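Protein CT_858 (Chlamydia trachomatis, PDB 3DOR) is a secreted chlamydial protease, CPAF, that in its mature dimeric form probably cuts proteins as a serine-type endopeptidase. Local coordinates at residues B[475-480]-B[531-536]. Residues are numbered along the deposited sequence; the frame is centred on the assembly and turned at random.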
loop_
_atom_site.group_PDB
_atom_site.type_symbol
_atom_site.label_atom_id
_atom_site.label_comp_id
_atom_site.label_asym_id
_atom_site.label_seq_id
_atom_site.Cartn_x
_atom_site.Cartn_y
_atom_site.Cartn_z
ATOM N N VAL B 475 -13.850 -1.629 -27.174
ATOM C CA VAL B 475 -14.743 -0.470 -27.165
ATOM C C VAL B 475 -14.886 0.085 -28.579
ATOM O O VAL B 475 -15.991 0.385 -29.035
ATOM C CB VAL B 475 -14.206 0.660 -26.243
ATOM C CG1 VAL B 475 -15.073 1.909 -26.393
ATOM C CG2 VAL B 475 -14.219 0.197 -24.779
ATOM N N LEU B 476 -13.763 0.223 -29.271
ATOM C CA LEU B 476 -13.765 0.739 -30.638
ATOM C C LEU B 476 -14.431 -0.232 -31.623
ATOM O O LEU B 476 -15.060 0.194 -32.604
ATOM C CB LEU B 476 -12.327 1.044 -31.079
ATOM C CG LEU B 476 -11.644 2.161 -30.262
ATOM C CD1 LEU B 476 -10.186 2.391 -30.702
ATOM C CD2 LEU B 476 -12.459 3.428 -30.427
ATOM N N LYS B 477 -14.285 -1.530 -31.369
ATOM C CA LYS B 477 -14.884 -2.533 -32.245
ATOM C C LYS B 477 -16.390 -2.621 -32.029
ATOM O O LYS B 477 -17.159 -2.512 -32.982
ATOM C CB LYS B 477 -14.260 -3.908 -31.999
ATOM C CG LYS B 477 -14.658 -4.977 -33.025
ATOM C CD LYS B 477 -13.781 -6.221 -32.857
ATOM C CE LYS B 477 -13.856 -7.152 -34.069
ATOM N NZ LYS B 477 -15.210 -7.750 -34.279
ATOM N N ASP B 478 -16.808 -2.799 -30.776
ATOM C CA ASP B 478 -18.230 -2.930 -30.460
ATOM C C ASP B 478 -19.073 -1.675 -30.716
ATOM O O ASP B 478 -20.297 -1.751 -30.766
ATOM C CB ASP B 478 -18.406 -3.425 -29.010
ATOM C CG ASP B 478 -17.900 -4.856 -28.817
ATOM O OD1 ASP B 478 -17.459 -5.472 -29.811
ATOM O OD2 ASP B 478 -17.939 -5.379 -27.684
ATOM N N ASN B 479 -18.419 -0.532 -30.902
ATOM C CA ASN B 479 -19.124 0.726 -31.186
ATOM C C ASN B 479 -18.918 1.078 -32.656
ATOM O O ASN B 479 -19.321 2.155 -33.112
ATOM C CB ASN B 479 -18.589 1.869 -30.304
ATOM C CG ASN B 479 -19.131 1.825 -28.879
ATOM O OD1 ASN B 479 -20.275 2.200 -28.627
ATOM N ND2 ASN B 479 -18.312 1.361 -27.945
ATOM N N ASP B 480 -18.275 0.165 -33.388
ATOM C CA ASP B 480 -18.003 0.344 -34.817
ATOM C C ASP B 480 -17.267 1.666 -35.104
ATOM O O ASP B 480 -17.578 2.344 -36.082
ATOM C CB ASP B 480 -19.319 0.330 -35.613
ATOM C CG ASP B 480 -20.088 -0.988 -35.486
ATOM O OD1 ASP B 480 -21.266 -0.996 -35.128
ATOM O OD2 ASP B 480 -19.431 -2.098 -35.793
ATOM N N GLU B 531 -11.320 -10.356 -30.549
ATOM C CA GLU B 531 -10.987 -10.716 -31.909
ATOM C C GLU B 531 -10.919 -9.471 -32.779
ATOM O O GLU B 531 -11.621 -8.487 -32.531
ATOM C CB GLU B 531 -12.051 -11.674 -32.477
ATOM C CG GLU B 531 -13.399 -11.024 -32.871
ATOM C CD GLU B 531 -14.207 -10.458 -31.687
ATOM O OE1 GLU B 531 -14.018 -10.910 -30.536
ATOM O OE2 GLU B 531 -15.058 -9.566 -31.916
ATOM N N PRO B 532 -10.046 -9.488 -33.797
ATOM C CA PRO B 532 -9.908 -8.350 -34.710
ATOM C C PRO B 532 -10.925 -8.545 -35.828
ATOM O O PRO B 532 -11.514 -9.615 -35.934
ATOM C CB PRO B 532 -8.484 -8.501 -35.231
ATOM C CG PRO B 532 -8.333 -10.009 -35.308
ATOM C CD PRO B 532 -8.942 -10.452 -33.982
ATOM N N HIS B 533 -11.148 -7.509 -36.637
ATOM C CA HIS B 533 -12.050 -7.621 -37.783
ATOM C C HIS B 533 -11.260 -8.442 -38.797
ATOM O O HIS B 533 -11.796 -9.334 -39.435
ATOM C CB HIS B 533 -12.332 -6.254 -38.423
ATOM C CG HIS B 533 -13.204 -5.360 -37.604
ATOM N ND1 HIS B 533 -14.583 -5.437 -37.631
ATOM C CD2 HIS B 533 -12.898 -4.339 -36.770
ATOM C CE1 HIS B 533 -15.087 -4.492 -36.856
ATOM N NE2 HIS B 533 -14.086 -3.812 -36.323
ATOM N N ILE B 534 -9.974 -8.125 -38.932
ATOM C CA ILE B 534 -9.110 -8.812 -39.882
ATOM C C ILE B 534 -7.957 -9.526 -39.175
ATOM O O ILE B 534 -7.109 -8.881 -38.561
ATOM C CB ILE B 534 -8.489 -7.820 -40.909
ATOM C CG1 ILE B 534 -9.579 -7.011 -41.626
ATOM C CG2 ILE B 534 -7.624 -8.584 -41.899
ATOM C CD1 ILE B 534 -10.552 -7.835 -42.437
ATOM N N ASP B 535 -7.924 -10.851 -39.270
ATOM C CA ASP B 535 -6.855 -11.615 -38.648
ATOM C C ASP B 535 -5.625 -11.472 -39.534
ATOM O O ASP B 535 -5.630 -11.902 -40.676
ATOM C CB ASP B 535 -7.251 -13.080 -38.522
ATOM C CG ASP B 535 -6.183 -13.904 -37.842
ATOM O OD1 ASP B 535 -5.270 -14.397 -38.536
ATOM O OD2 ASP B 535 -6.240 -14.046 -36.609
ATOM N N LEU B 536 -4.578 -10.855 -38.999
ATOM C CA LEU B 536 -3.355 -10.611 -39.749
ATOM C C LEU B 536 -2.139 -10.949 -38.903
ATOM O O LEU B 536 -1.552 -10.070 -38.265
ATOM C CB LEU B 536 -3.283 -9.137 -40.139
ATOM C CG LEU B 536 -2.771 -8.658 -41.497
ATOM C CD1 LEU B 536 -2.155 -7.287 -41.291
ATOM C CD2 LEU B 536 -1.761 -9.612 -42.112
#
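Lys477 reaches from the last turn of helix 468-478 across to 531-536 and makes every close contact between the two segments. Its ammonium NZ forms a salt bridge with Glu531 OE2 at 3.0 Å, meeting the oxygen on its anti side, 15° out of the carboxylate plane. Just short of the charge, Lys477 CE lies 3.0 Å from the backbone O of Glu531. The same methylene sits over one face of the His533 ring, 3.9 Å from the centroid and 1° off the ring normal, a CH-pi contact. Lower on the chain, Lys477 CG approaches His533 NE2 at 3.5 Å. The lysine is extended through chi3, with CG anti to the backbone N (chi1 -170°), and bends only at chi4, which turns NZ toward the carboxylate. Arg519 ties the second shell together, pairing with both Glu531 OE1 and Asp478 OD1; His533 NE2 also makes a weak hydrogen bond to Ala482 O, which may help to orient the ring. Behind Lys477, a Schellman motif with Asp480 at positive phi ends the helix. Strand 534-535 borders 483-486 at the edge of the mixed sheet in the S41 peptidase region, so the contact joins the C-terminal end of the helix to the loop that leads into the edge strand. Shared between Lys477 and Arg519, the Glu531 carboxylate probably stays ionised, while the lysine's CE methylene lends nonpolar cover to one face of the imidazole.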